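Local coordinates for protein similar to hydroxylamine oxidoreductase (Kuenenia stuttgartiensis, PDB 6H5L) that binds several c-type haems and probably acts as an oxidoreductase in a 60-haem reductase complex of an anammox bacterium, at residues F160-E165 with P296-I301. Residues are numbered along the deposited sequence; the frame is centred on the assembly and turned at random.
Sequences FLRERE and PVMKGI. With HEC (heme c), chain H.
With CG anti to its carbonyl carbon (chi1 -68°) and the chain extended beyond, Glu163 reaches across Val297 to Pro296; bends at chi2 and chi3 in Met298 bring its SD and CE to Arg162 and Glu165. Glu163 and Val297 cross at about a right angle, Glu163 CG lying 3.6 Å from Val297 CG2. At the end of the same chain, Glu163 OE1 sits 3.4 Å from Pro296 CD, while OE2 accepts a hydrogen bond from the backbone N of Leu172. The other methyl of Val297, CG1, rests 3.6 Å from C2A of a heme c, and Pro296 CG is 3.5 Å from CHB of the same heme. Met298 SD approaches Arg162 O at 3.7 Å, and Met298 CE lies 3.8 Å from Glu165 OE2. Arg162 holds the Glu165 carboxylate side-on: NH2 meets the syn lone pair of OE2, NE meets OE1 from above the carboxylate plane, both at 3.0 Å, and NH1 bridges to Glu287. An alanine at Glu163 would probably leave a gap beside Val297 CG2 and the N-H of Leu172 without this acceptor. The 3-10 segment 162-165 after helix 154-161 thus meets a heme c pocket loop of this multi-haem cytochrome, with its type I turn Val297-Gly300, through van der Waals packing, while the charged ends of Arg162, Glu163 and Glu165 find polar partners within 160-165 or beyond both segments.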
ATOM      1  N   PHE A 160       1.421  30.961  33.170  1.00 30.90           N
ATOM      2  CA  PHE A 160       1.163  30.216  34.397  1.00 27.20           C
ATOM      3  C   PHE A 160       1.221  31.135  35.610  1.00 30.13           C
ATOM      4  O   PHE A 160       0.406  31.012  36.533  1.00 31.52           O
ATOM      5  CB  PHE A 160       2.169  29.072  34.534  1.00 21.75           C
ATOM      6  CG  PHE A 160       2.040  28.300  35.818  1.00 23.47           C
ATOM      7  CD1 PHE A 160       1.041  27.351  35.972  1.00 26.39           C
ATOM      8  CD2 PHE A 160       2.925  28.510  36.862  1.00 29.04           C
ATOM      9  CE1 PHE A 160       0.921  26.635  37.149  1.00 25.76           C
ATOM     10  CE2 PHE A 160       2.810  27.798  38.042  1.00 25.71           C
ATOM     11  CZ  PHE A 160       1.807  26.859  38.185  1.00 29.27           C
ATOM     12  N   LEU A 161       2.179  32.065  35.623  1.00 26.03           N
ATOM     13  CA  LEU A 161       2.295  33.027  36.711  1.00 26.46           C
ATOM     14  C   LEU A 161       1.083  33.946  36.798  1.00 29.99           C
ATOM     15  O   LEU A 161       0.818  34.504  37.869  1.00 32.74           O
ATOM     16  CB  LEU A 161       3.572  33.852  36.537  1.00 32.23           C
ATOM     17  CG  LEU A 161       4.450  34.077  37.768  1.00 38.72           C
ATOM     18  CD1 LEU A 161       4.939  32.751  38.332  1.00 37.80           C
ATOM     19  CD2 LEU A 161       5.625  34.983  37.430  1.00 30.05           C
ATOM     20  N   ARG A 162       0.339  34.108  35.702  1.00 28.99           N
ATOM     21  CA  ARG A 162      -0.841  34.965  35.698  1.00 30.77           C
ATOM     22  C   ARG A 162      -2.006  34.391  36.500  1.00 29.92           C
ATOM     23  O   ARG A 162      -3.027  35.076  36.637  1.00 30.83           O
ATOM     24  CB  ARG A 162      -1.294  35.237  34.262  1.00 25.89           C
ATOM     25  CG  ARG A 162      -0.383  36.180  33.488  1.00 21.78           C
ATOM     26  CD  ARG A 162      -1.081  36.701  32.244  1.00 15.76           C
ATOM     27  NE  ARG A 162      -2.291  37.444  32.582  1.00 21.52           N
ATOM     28  CZ  ARG A 162      -3.241  37.765  31.712  1.00 26.42           C
ATOM     29  NH1 ARG A 162      -3.131  37.404  30.441  1.00 21.60           N
ATOM     30  NH2 ARG A 162      -4.307  38.444  32.112  1.00 20.37           N
ATOM     31  N   GLU A 163      -1.892  33.168  37.028  1.00 27.21           N
ATOM     32  CA  GLU A 163      -2.940  32.648  37.900  1.00 29.05           C
ATOM     33  C   GLU A 163      -3.079  33.486  39.163  1.00 27.59           C
ATOM     34  O   GLU A 163      -4.151  33.507  39.778  1.00 26.76           O
ATOM     35  CB  GLU A 163      -2.656  31.193  38.270  1.00 28.55           C
ATOM     36  CG  GLU A 163      -2.773  30.212  37.119  1.00 31.71           C
ATOM     37  CD  GLU A 163      -2.695  28.770  37.575  1.00 28.13           C
ATOM     38  OE1 GLU A 163      -2.972  27.868  36.754  1.00 27.72           O
ATOM     39  OE2 GLU A 163      -2.359  28.538  38.755  1.00 31.97           O
ATOM     40  N   ARG A 164      -2.005  34.171  39.567  1.00 24.74           N
ATOM     41  CA  ARG A 164      -2.044  35.036  40.740  1.00 27.32           C
ATOM     42  C   ARG A 164      -3.103  36.127  40.624  1.00 27.80           C
ATOM     43  O   ARG A 164      -3.567  36.640  41.649  1.00 39.29           O
ATOM     44  CB  ARG A 164      -0.651  35.651  40.958  1.00 35.05           C
ATOM     45  CG  ARG A 164      -0.558  36.652  42.100  1.00 37.00           C
ATOM     46  CD  ARG A 164       0.883  36.985  42.472  1.00 48.52           C
ATOM     47  NE  ARG A 164       1.513  35.913  43.240  1.00 65.49           N
ATOM     48  CZ  ARG A 164       2.620  35.275  42.877  1.00 67.63           C
ATOM     49  NH1 ARG A 164       3.246  35.606  41.755  1.00 57.64           N
ATOM     50  NH2 ARG A 164       3.112  34.310  43.644  1.00 49.10           N
ATOM     51  N   GLU A 165      -3.520  36.468  39.402  1.00 32.76           N
ATOM     52  CA  GLU A 165      -4.438  37.587  39.206  1.00 29.39           C
ATOM     53  C   GLU A 165      -5.839  37.292  39.729  1.00 26.81           C
ATOM     54  O   GLU A 165      -6.574  38.225  40.071  1.00 33.21           O
ATOM     55  CB  GLU A 165      -4.498  37.955  37.725  1.00 19.87           C
ATOM     56  CG  GLU A 165      -3.215  38.579  37.205  1.00 29.02           C
ATOM     57  CD  GLU A 165      -3.219  38.767  35.702  1.00 34.52           C
ATOM     58  OE1 GLU A 165      -2.125  38.951  35.128  1.00 32.32           O
ATOM     59  OE2 GLU A 165      -4.311  38.729  35.097  1.00 34.73           O
ATOM     60  N   PRO A 296      -5.677  27.312  33.477  1.00 22.12           N
ATOM     61  CA  PRO A 296      -7.118  27.029  33.351  1.00 24.08           C
ATOM     62  C   PRO A 296      -8.044  27.802  34.287  1.00 20.68           C
ATOM     63  O   PRO A 296      -9.234  27.472  34.325  1.00 25.39           O
ATOM     64  CB  PRO A 296      -7.167  25.536  33.687  1.00 20.66           C
ATOM     65  CG  PRO A 296      -6.107  25.382  34.738  1.00 21.16           C
ATOM     66  CD  PRO A 296      -5.017  26.380  34.410  1.00 15.44           C
ATOM     67  N   VAL A 297      -7.561  28.798  35.028  1.00 18.68           N
ATOM     68  CA  VAL A 297      -8.307  29.346  36.159  1.00 19.91           C
ATOM     69  C   VAL A 297      -8.821  30.758  35.917  1.00 20.63           C
ATOM     70  O   VAL A 297      -9.452  31.331  36.818  1.00 22.07           O
ATOM     71  CB  VAL A 297      -7.461  29.308  37.446  1.00 19.09           C
ATOM     72  CG1 VAL A 297      -6.821  27.941  37.620  1.00 15.58           C
ATOM     73  CG2 VAL A 297      -6.398  30.397  37.412  1.00 13.75           C
ATOM     74  N   MET A 298      -8.593  31.336  34.735  1.00 20.05           N
ATOM     75  CA  MET A 298      -8.839  32.768  34.565  1.00 22.26           C
ATOM     76  C   MET A 298     -10.325  33.121  34.576  1.00 21.17           C
ATOM     77  O   MET A 298     -10.683  34.248  34.941  1.00 26.71           O
ATOM     78  CB  MET A 298      -8.198  33.266  33.271  1.00 19.58           C
ATOM     79  CG  MET A 298      -6.687  33.107  33.218  1.00 20.22           C
ATOM     80  SD  MET A 298      -5.846  33.802  34.654  1.00 21.59           S
ATOM     81  CE  MET A 298      -6.263  35.536  34.496  1.00 22.70           C
ATOM     82  N   LYS A 299     -11.200  32.194  34.192  1.00 18.67           N
ATOM     83  CA  LYS A 299     -12.617  32.495  34.032  1.00 21.73           C
ATOM     84  C   LYS A 299     -13.489  31.980  35.178  1.00 21.95           C
ATOM     85  O   LYS A 299     -14.716  31.964  35.035  1.00 21.39           O
ATOM     86  CB  LYS A 299     -13.130  31.921  32.714  1.00 20.91           C
ATOM     87  CG  LYS A 299     -12.326  32.347  31.503  1.00 22.91           C
ATOM     88  CD  LYS A 299     -13.072  32.049  30.217  1.00 19.72           C
ATOM     89  CE  LYS A 299     -13.515  30.595  30.150  1.00 20.50           C
ATOM     90  NZ  LYS A 299     -12.375  29.636  30.221  1.00 17.05           N
ATOM     91  N   GLY A 300     -12.900  31.568  36.301  1.00 19.73           N
ATOM     92  CA  GLY A 300     -13.693  31.051  37.407  1.00 19.07           C
ATOM     93  C   GLY A 300     -14.588  32.108  38.028  1.00 28.26           C
ATOM     94  O   GLY A 300     -14.197  33.264  38.206  1.00 22.70           O
ATOM     95  N   ILE A 301     -15.815  31.693  38.360  1.00 25.13           N
ATOM     96  CA  ILE A 301     -16.820  32.568  38.965  1.00 17.64           C
ATOM     97  C   ILE A 301     -17.292  32.039  40.308  1.00 18.53           C
ATOM     98  O   ILE A 301     -17.264  32.760  41.315  1.00 28.27           O
ATOM     99  CB  ILE A 301     -18.033  32.796  38.020  1.00 20.37           C
ATOM    100  CG1 ILE A 301     -17.564  33.447  36.693  1.00 23.72           C
ATOM    101  CG2 ILE A 301     -19.100  33.632  38.693  1.00 17.36           C
ATOM    102  CD1 ILE A 301     -18.669  33.567  35.654  1.00 24.42           C
TER
HETATM  103 FE   HEC H 606      -6.036  21.848  38.775  1.00 21.14          FE
HETATM  104  CHA HEC H 606      -6.988  24.296  40.972  1.00 20.35           C
HETATM  105  CHB HEC H 606      -8.191  23.137  36.410  1.00 20.90           C
HETATM  106  CHC HEC H 606      -4.945  19.524  36.468  1.00 25.98           C
HETATM  107  CHD HEC H 606      -4.279  20.219  41.217  1.00 22.43           C
HETATM  108  NA  HEC H 606      -7.351  23.414  38.707  1.00 19.15           N
HETATM  109  C1A HEC H 606      -7.576  24.319  39.727  1.00 24.43           C
HETATM  110  C2A HEC H 606      -8.541  25.290  39.250  1.00 23.65           C
HETATM  111  C3A HEC H 606      -8.872  24.971  37.998  1.00 21.95           C
HETATM  112  C4A HEC H 606      -8.131  23.783  37.626  1.00 20.57           C
HETATM  113  CMA HEC H 606      -9.869  25.734  37.099  1.00 17.15           C
HETATM  114  CAA HEC H 606      -9.092  26.491  40.044  1.00 17.89           C
HETATM  115  CBA HEC H 606     -10.403  26.096  40.708  1.00 25.21           C
HETATM  116  CGA HEC H 606     -11.083  27.335  41.220  1.00 28.99           C
HETATM  117  O1A HEC H 606     -11.865  27.214  42.192  1.00 26.93           O
HETATM  118  O2A HEC H 606     -10.840  28.438  40.667  1.00 29.94           O
HETATM  119  NB  HEC H 606      -6.519  21.385  36.814  1.00 23.96           N
HETATM  120  C1B HEC H 606      -7.366  22.112  35.999  1.00 24.10           C
HETATM  121  C2B HEC H 606      -7.227  21.611  34.645  1.00 21.12           C
HETATM  122  C3B HEC H 606      -6.336  20.612  34.663  1.00 23.02           C
HETATM  123  C4B HEC H 606      -5.869  20.450  36.028  1.00 20.50           C
HETATM  124  CMB HEC H 606      -8.008  22.136  33.417  1.00 23.39           C
HETATM  125  CAB HEC H 606      -5.861  19.760  33.463  1.00 19.97           C
HETATM  126  CBB HEC H 606      -5.100  20.596  32.408  1.00 17.07           C
HETATM  127  NC  HEC H 606      -4.871  20.169  38.831  1.00 19.98           N
HETATM  128  C1C HEC H 606      -4.484  19.385  37.762  1.00 22.66           C
HETATM  129  C2C HEC H 606      -3.364  18.564  38.186  1.00 22.44           C
HETATM  130  C3C HEC H 606      -3.361  18.604  39.529  1.00 30.86           C
HETATM  131  C4C HEC H 606      -4.189  19.716  39.940  1.00 19.41           C
HETATM  132  CMC HEC H 606      -2.873  17.358  37.353  1.00 23.11           C
HETATM  133  CAC HEC H 606      -2.441  17.829  40.501  1.00 23.65           C
HETATM  134  CBC HEC H 606      -1.082  18.546  40.606  1.00 21.60           C
HETATM  135  ND  HEC H 606      -5.668  22.215  40.781  1.00 16.64           N
HETATM  136  C1D HEC H 606      -4.945  21.361  41.607  1.00 20.86           C
HETATM  137  C2D HEC H 606      -4.997  21.863  42.958  1.00 19.56           C
HETATM  138  C3D HEC H 606      -5.848  23.139  42.885  1.00 22.60           C
HETATM  139  C4D HEC H 606      -6.217  23.278  41.494  1.00 20.14           C
HETATM  140  CMD HEC H 606      -4.334  21.228  44.197  1.00 20.51           C
HETATM  141  CAD HEC H 606      -6.237  24.091  44.033  1.00 18.07           C
HETATM  142  CBD HEC H 606      -4.997  24.617  44.744  1.00 27.16           C
HETATM  143  CGD HEC H 606      -5.430  25.578  45.815  1.00 30.96           C
HETATM  144  O1D HEC H 606      -5.021  26.766  45.756  1.00 28.39           O
HETATM  145  O2D HEC H 606      -6.196  25.152  46.717  1.00 33.88           O